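Local coordinates for SVS_variant_AS1 (Streptomyces sp. CWA1, PDB 6TJA), which probably cyclises geranylgeranyl diphosphate to spiroviolene, being an engineered, ancestrally reconstructed variant of a bacterial class I terpene cyclase, at residues A[74-79]-A[192-197]; A[80-85]-A[128-133]. All blocks are in the same frame, centred on the assembly; numbering follows the deposited sequence.

Contact 1 of 2, residues A[74-79]-A[192-197]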
loop_
_atom_site.group_PDB
_atom_site.type_symbol
_atom_site.label_atom_id
_atom_site.label_comp_id
_atom_site.label_asym_id
_atom_site.label_seq_id
_atom_site.Cartn_x
_atom_site.Cartn_y
_atom_site.Cartn_z
ATOM N N LEU A 74 -1.808 18.325 16.342
ATOM C CA LEU A 74 -1.706 19.317 15.246
ATOM C C LEU A 74 -1.297 18.594 13.961
ATOM O O LEU A 74 -1.971 18.786 12.952
ATOM C CB LEU A 74 -0.710 20.431 15.591
ATOM C CG LEU A 74 -0.413 21.405 14.450
ATOM C CD1 LEU A 74 -1.709 22.011 13.912
ATOM C CD2 LEU A 74 0.561 22.486 14.918
ATOM N N ALA A 75 -0.219 17.819 14.001
ATOM C CA ALA A 75 0.363 17.184 12.799
ATOM C C ALA A 75 -0.693 16.278 12.146
ATOM O O ALA A 75 -0.929 16.397 10.927
ATOM C CB ALA A 75 1.608 16.434 13.175
ATOM N N THR A 76 -1.364 15.441 12.933
ATOM C CA THR A 76 -2.407 14.519 12.409
ATOM C C THR A 76 -3.586 15.360 11.898
ATOM O O THR A 76 -4.057 15.067 10.799
ATOM C CB THR A 76 -2.767 13.475 13.464
ATOM O OG1 THR A 76 -3.205 14.183 14.621
ATOM C CG2 THR A 76 -1.596 12.582 13.809
ATOM N N SER A 77 -3.994 16.419 12.610
ATOM C CA SER A 77 -5.069 17.334 12.128
ATOM C C SER A 77 -4.692 17.949 10.769
ATOM O O SER A 77 -5.544 18.009 9.902
ATOM C CB SER A 77 -5.398 18.390 13.145
ATOM O OG SER A 77 -6.096 17.822 14.244
ATOM N N LEU A 78 -3.448 18.374 10.566
ATOM C CA LEU A 78 -2.997 18.931 9.253
ATOM C C LEU A 78 -3.281 17.939 8.120
ATOM O O LEU A 78 -3.818 18.351 7.069
ATOM C CB LEU A 78 -1.505 19.262 9.333
ATOM C CG LEU A 78 -1.143 20.382 10.312
ATOM C CD1 LEU A 78 0.315 20.756 10.157
ATOM C CD2 LEU A 78 -2.027 21.599 10.098
ATOM N N PHE A 79 -2.936 16.666 8.295
ATOM C CA PHE A 79 -3.175 15.668 7.226
ATOM C C PHE A 79 -4.666 15.586 6.938
ATOM O O PHE A 79 -5.010 15.241 5.819
ATOM C CB PHE A 79 -2.681 14.258 7.536
ATOM C CG PHE A 79 -3.041 13.303 6.426
ATOM C CD1 PHE A 79 -2.384 13.361 5.205
ATOM C CD2 PHE A 79 -4.060 12.384 6.578
ATOM C CE1 PHE A 79 -2.698 12.483 4.176
ATOM C CE2 PHE A 79 -4.435 11.571 5.514
ATOM C CZ PHE A 79 -3.751 11.627 4.316
ATOM N N PHE A 192 -7.402 6.647 10.411
ATOM C CA PHE A 192 -7.378 5.767 11.598
ATOM C C PHE A 192 -5.924 5.414 11.946
ATOM O O PHE A 192 -5.593 5.258 13.156
ATOM C CB PHE A 192 -8.343 4.602 11.361
ATOM C CG PHE A 192 -9.784 4.973 11.614
ATOM C CD1 PHE A 192 -10.241 5.188 12.901
ATOM C CD2 PHE A 192 -10.668 5.186 10.582
ATOM C CE1 PHE A 192 -11.560 5.533 13.155
ATOM C CE2 PHE A 192 -11.989 5.538 10.831
ATOM C CZ PHE A 192 -12.435 5.699 12.119
ATOM N N ALA A 193 -5.049 5.347 10.943
ATOM C CA ALA A 193 -3.625 4.978 11.141
ATOM C C ALA A 193 -2.883 6.143 11.814
ATOM O O ALA A 193 -1.745 5.928 12.177
ATOM C CB ALA A 193 -2.952 4.605 9.823
ATOM N N MET A 194 -3.478 7.337 11.928
ATOM C CA MET A 194 -2.876 8.477 12.676
ATOM C C MET A 194 -3.241 8.457 14.172
ATOM O O MET A 194 -2.686 9.288 14.890
ATOM C CB MET A 194 -3.338 9.816 12.114
ATOM C CG MET A 194 -2.925 10.048 10.697
ATOM S SD MET A 194 -3.207 11.757 10.329
ATOM C CE MET A 194 -4.990 11.871 10.268
ATOM N N LEU A 195 -4.090 7.569 14.656
ATOM C CA LEU A 195 -4.442 7.514 16.070
ATOM C C LEU A 195 -3.234 7.345 16.986
ATOM O O LEU A 195 -3.058 8.068 17.895
ATOM C CB LEU A 195 -5.478 6.442 16.355
ATOM C CG LEU A 195 -6.939 6.638 15.988
ATOM C CD1 LEU A 195 -7.792 5.390 16.033
ATOM C CD2 LEU A 195 -7.597 7.764 16.749
ATOM N N GLU A 196 -2.411 6.377 16.669
ATOM C CA GLU A 196 -1.205 6.036 17.359
ATOM C C GLU A 196 -0.234 7.185 17.425
ATOM O O GLU A 196 0.446 7.368 18.378
ATOM C CB GLU A 196 -0.533 4.979 16.525
ATOM C CG GLU A 196 -0.524 3.637 17.114
ATOM C CD GLU A 196 0.514 2.796 16.487
ATOM O OE1 GLU A 196 0.354 2.387 15.361
ATOM O OE2 GLU A 196 1.483 2.530 17.152
ATOM N N ILE A 197 -0.156 7.901 16.330
ATOM C CA ILE A 197 0.746 9.070 16.144
ATOM C C ILE A 197 0.239 10.216 17.031
ATOM O O ILE A 197 1.065 10.869 17.676
ATOM C CB ILE A 197 0.867 9.424 14.647
ATOM C CG1 ILE A 197 1.507 8.262 13.870
ATOM C CG2 ILE A 197 1.642 10.711 14.461
ATOM C CD1 ILE A 197 1.600 8.481 12.394
#
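Met194 lies alongside Thr76, and its sulfur continues to Phe79. The side chains of Thr76 and Met194 run past each other in opposite directions. Met194 SD is 3.6 Å from Thr76 CB. The Met194 side chain bends at its last torsion (chi3 -71°), and this sets Met194 CE 3.4 Å from Thr76 O. Met194 CE is also 3.8 Å from Phe79 CD2, at the edge of the ring and near its plane.

The second kind of contact is Met-aromatic. Met194 SD sits 5.0 Å from the centroid of the Phe79 ring. It approaches obliquely, 63° off the normal. Phe79 is probably an engineered residue. Its ring also meets Phe149 edge-to-face.

The fold here is the all-helical class I terpene synthase fold. Helix 70-91 packs on the turn between helices 188-192 and 195-199, a type I turn from Phe192 to Leu195. Phe60 and Phe137, from two further helices, also touch Met194.

Aliphatic contacts finish the interface. The Thr76 methyl, CG2, meets Ile197 CG2 at 3.8 Å. Thr76 CG2 also lies 3.6 Å from Met194 O. The Thr76 hydroxyl has a different role: OG1 sits between the backbone N and the carbonyl carbon (chi1 58°), where it is hydrogen-bonded to Arg72 O, one turn back. Arg72 NH1 in turn bonds to Ile197 O.

Contact 2 of 2, residues A[80-85]-A[128-133]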
loop_
_atom_site.group_PDB
_atom_site.type_symbol
_atom_site.label_atom_id
_atom_site.label_comp_id
_atom_site.label_asym_id
_atom_site.label_seq_id
_atom_site.Cartn_x
_atom_site.Cartn_y
_atom_site.Cartn_z
ATOM N N VAL A 80 -5.538 15.820 7.915
ATOM C CA VAL A 80 -7.002 15.740 7.620
ATOM C C VAL A 80 -7.381 16.924 6.720
ATOM O O VAL A 80 -8.208 16.689 5.788
ATOM C CB VAL A 80 -7.896 15.672 8.863
ATOM C CG1 VAL A 80 -9.375 15.756 8.466
ATOM C CG2 VAL A 80 -7.622 14.413 9.667
ATOM N N TYR A 81 -6.806 18.118 6.956
ATOM C CA TYR A 81 -7.009 19.302 6.068
ATOM C C TYR A 81 -6.517 18.948 4.654
ATOM O O TYR A 81 -7.245 19.136 3.630
ATOM C CB TYR A 81 -6.304 20.550 6.607
ATOM C CG TYR A 81 -7.000 21.220 7.767
ATOM C CD1 TYR A 81 -8.152 21.957 7.577
ATOM C CD2 TYR A 81 -6.516 21.111 9.057
ATOM C CE1 TYR A 81 -8.806 22.571 8.640
ATOM C CE2 TYR A 81 -7.136 21.744 10.121
ATOM C CZ TYR A 81 -8.291 22.466 9.912
ATOM O OH TYR A 81 -8.926 23.035 10.954
ATOM N N TRP A 82 -5.278 18.483 4.600
ATOM C CA TRP A 82 -4.585 18.084 3.358
ATOM C C TRP A 82 -5.463 17.121 2.582
ATOM O O TRP A 82 -5.631 17.332 1.402
ATOM C CB TRP A 82 -3.244 17.433 3.668
ATOM C CG TRP A 82 -2.469 17.174 2.424
ATOM C CD1 TRP A 82 -1.605 18.019 1.784
ATOM C CD2 TRP A 82 -2.520 15.978 1.647
ATOM N NE1 TRP A 82 -1.080 17.407 0.684
ATOM C CE2 TRP A 82 -1.648 16.165 0.558
ATOM C CE3 TRP A 82 -3.206 14.770 1.772
ATOM C CZ2 TRP A 82 -1.452 15.171 -0.395
ATOM C CZ3 TRP A 82 -3.033 13.807 0.808
ATOM C CH2 TRP A 82 -2.159 14.001 -0.252
ATOM N N LEU A 83 -5.979 16.098 3.253
ATOM C CA LEU A 83 -6.798 15.041 2.635
ATOM C C LEU A 83 -8.041 15.673 2.022
ATOM O O LEU A 83 -8.322 15.362 0.859
ATOM C CB LEU A 83 -7.170 13.978 3.669
ATOM C CG LEU A 83 -8.108 12.869 3.182
ATOM C CD1 LEU A 83 -7.347 11.800 2.418
ATOM C CD2 LEU A 83 -8.825 12.273 4.375
ATOM N N PHE A 84 -8.770 16.510 2.753
ATOM C CA PHE A 84 -10.007 17.134 2.206
ATOM C C PHE A 84 -9.632 17.962 0.970
ATOM O O PHE A 84 -10.302 17.876 -0.063
ATOM C CB PHE A 84 -10.765 17.946 3.261
ATOM C CG PHE A 84 -11.505 17.113 4.276
ATOM C CD1 PHE A 84 -12.176 15.954 3.904
ATOM C CD2 PHE A 84 -11.525 17.483 5.611
ATOM C CE1 PHE A 84 -12.850 15.194 4.847
ATOM C CE2 PHE A 84 -12.216 16.731 6.554
ATOM C CZ PHE A 84 -12.877 15.589 6.168
ATOM N N ALA A 85 -8.537 18.708 1.065
ATOM C CA ALA A 85 -8.067 19.613 0.000
ATOM C C ALA A 85 -7.634 18.782 -1.228
ATOM O O ALA A 85 -8.053 19.100 -2.368
ATOM C CB ALA A 85 -6.962 20.467 0.546
ATOM N N PRO A 128 4.762 19.644 -1.268
ATOM C CA PRO A 128 5.543 20.201 -0.160
ATOM C C PRO A 128 4.763 20.191 1.168
ATOM O O PRO A 128 5.331 19.812 2.173
ATOM C CB PRO A 128 5.887 21.648 -0.596
ATOM C CG PRO A 128 5.748 21.601 -2.121
ATOM C CD PRO A 128 4.645 20.594 -2.390
ATOM N N ALA A 129 3.475 20.527 1.132
ATOM C CA ALA A 129 2.556 20.432 2.292
ATOM C C ALA A 129 2.574 19.013 2.905
ATOM O O ALA A 129 2.743 18.900 4.155
ATOM C CB ALA A 129 1.172 20.851 1.858
ATOM N N LEU A 130 2.404 17.971 2.073
ATOM C CA LEU A 130 2.416 16.560 2.534
ATOM C C LEU A 130 3.773 16.266 3.154
ATOM O O LEU A 130 3.818 15.527 4.143
ATOM C CB LEU A 130 2.127 15.584 1.381
ATOM C CG LEU A 130 2.034 14.116 1.801
ATOM C CD1 LEU A 130 0.930 13.925 2.845
ATOM C CD2 LEU A 130 1.794 13.187 0.626
ATOM N N GLN A 131 4.851 16.786 2.570
ATOM C CA GLN A 131 6.229 16.462 3.026
ATOM C C GLN A 131 6.479 17.075 4.409
ATOM O O GLN A 131 7.263 16.473 5.183
ATOM C CB GLN A 131 7.258 16.902 1.992
ATOM C CG GLN A 131 7.322 15.965 0.795
ATOM C CD GLN A 131 8.460 16.320 -0.123
ATOM O OE1 GLN A 131 8.571 17.459 -0.544
ATOM N NE2 GLN A 131 9.296 15.344 -0.445
ATOM N N ASP A 132 5.871 18.228 4.684
ATOM C CA ASP A 132 5.955 18.927 5.986
ATOM C C ASP A 132 5.231 18.077 7.034
ATOM O O ASP A 132 5.811 17.794 8.094
ATOM C CB ASP A 132 5.311 20.313 5.921
ATOM C CG ASP A 132 5.481 21.081 7.226
ATOM O OD1 ASP A 132 6.637 21.445 7.566
ATOM O OD2 ASP A 132 4.486 21.235 7.919
ATOM N N ILE A 133 4.009 17.641 6.710
ATOM C CA ILE A 133 3.246 16.699 7.564
ATOM C C ILE A 133 4.138 15.489 7.811
ATOM O O ILE A 133 4.324 15.154 8.971
ATOM C CB ILE A 133 1.901 16.296 6.948
ATOM C CG1 ILE A 133 0.930 17.476 6.901
ATOM C CG2 ILE A 133 1.325 15.114 7.711
ATOM C CD1 ILE A 133 -0.172 17.327 5.855
#
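Trp82 reaches from helix 70-91 to Ala129, Leu130 and Ile133 on helix 126-140. This is antiparallel helix packing within the terpene synthase bundle. The local axes approach to 10.6 Å, with 155° between their directions.

Trp82 CB is 3.8 Å from Ile133 CD1. CG lies anti to the backbone N (chi1 -173°), and the indole therefore extends across to the second helix. Next comes Trp82 CD1, with the Ala129 methyl CB 4.0 Å away at the ring edge. Trp82 NE1 packs 3.8 Å from Leu130 CB, but its polar partner is Phe126 O, one turn before Leu130, to which it is hydrogen-bonded. This bond satisfies a buried N-H and fixes the turn of the indole. Phe86 also stacks with the ring.

The six-membered ring takes a CH-pi contact. Leu130 CD1 sits 4.0 Å from its centroid, almost straight above one face (8° off the normal). With an alanine here, Phe126 O would probably lose the indole N-H as a donor, and Leu130 CD1 would lose the ring face under it. Leu130 CD2 meets the six-membered ring nearer its outer edge, 3.9 Å from Trp82 CZ2.

In the fold
Both contacts use helix 70-91. Segments 74-79 and 80-85 follow each other directly along it, and the contact centres are about 11 Å apart. Segments 128-133 and 192-197 come later in the chain, which nests contact 2 inside the loop closed by contact 1. The two contacts also touch each other. Ile133 CD1 packs 3.7 Å from Phe79 CA, and Met194 CE lies 3.7 Å from Val80 CG2. The rings of Phe79 and Trp82 meet as well. One helix is thus packed against both helix 126-140 and the turn before helix 195-199. In this family the corresponding helix carries the aspartate-rich metal-binding motif, probably toward the C-terminal end of helix 70-91.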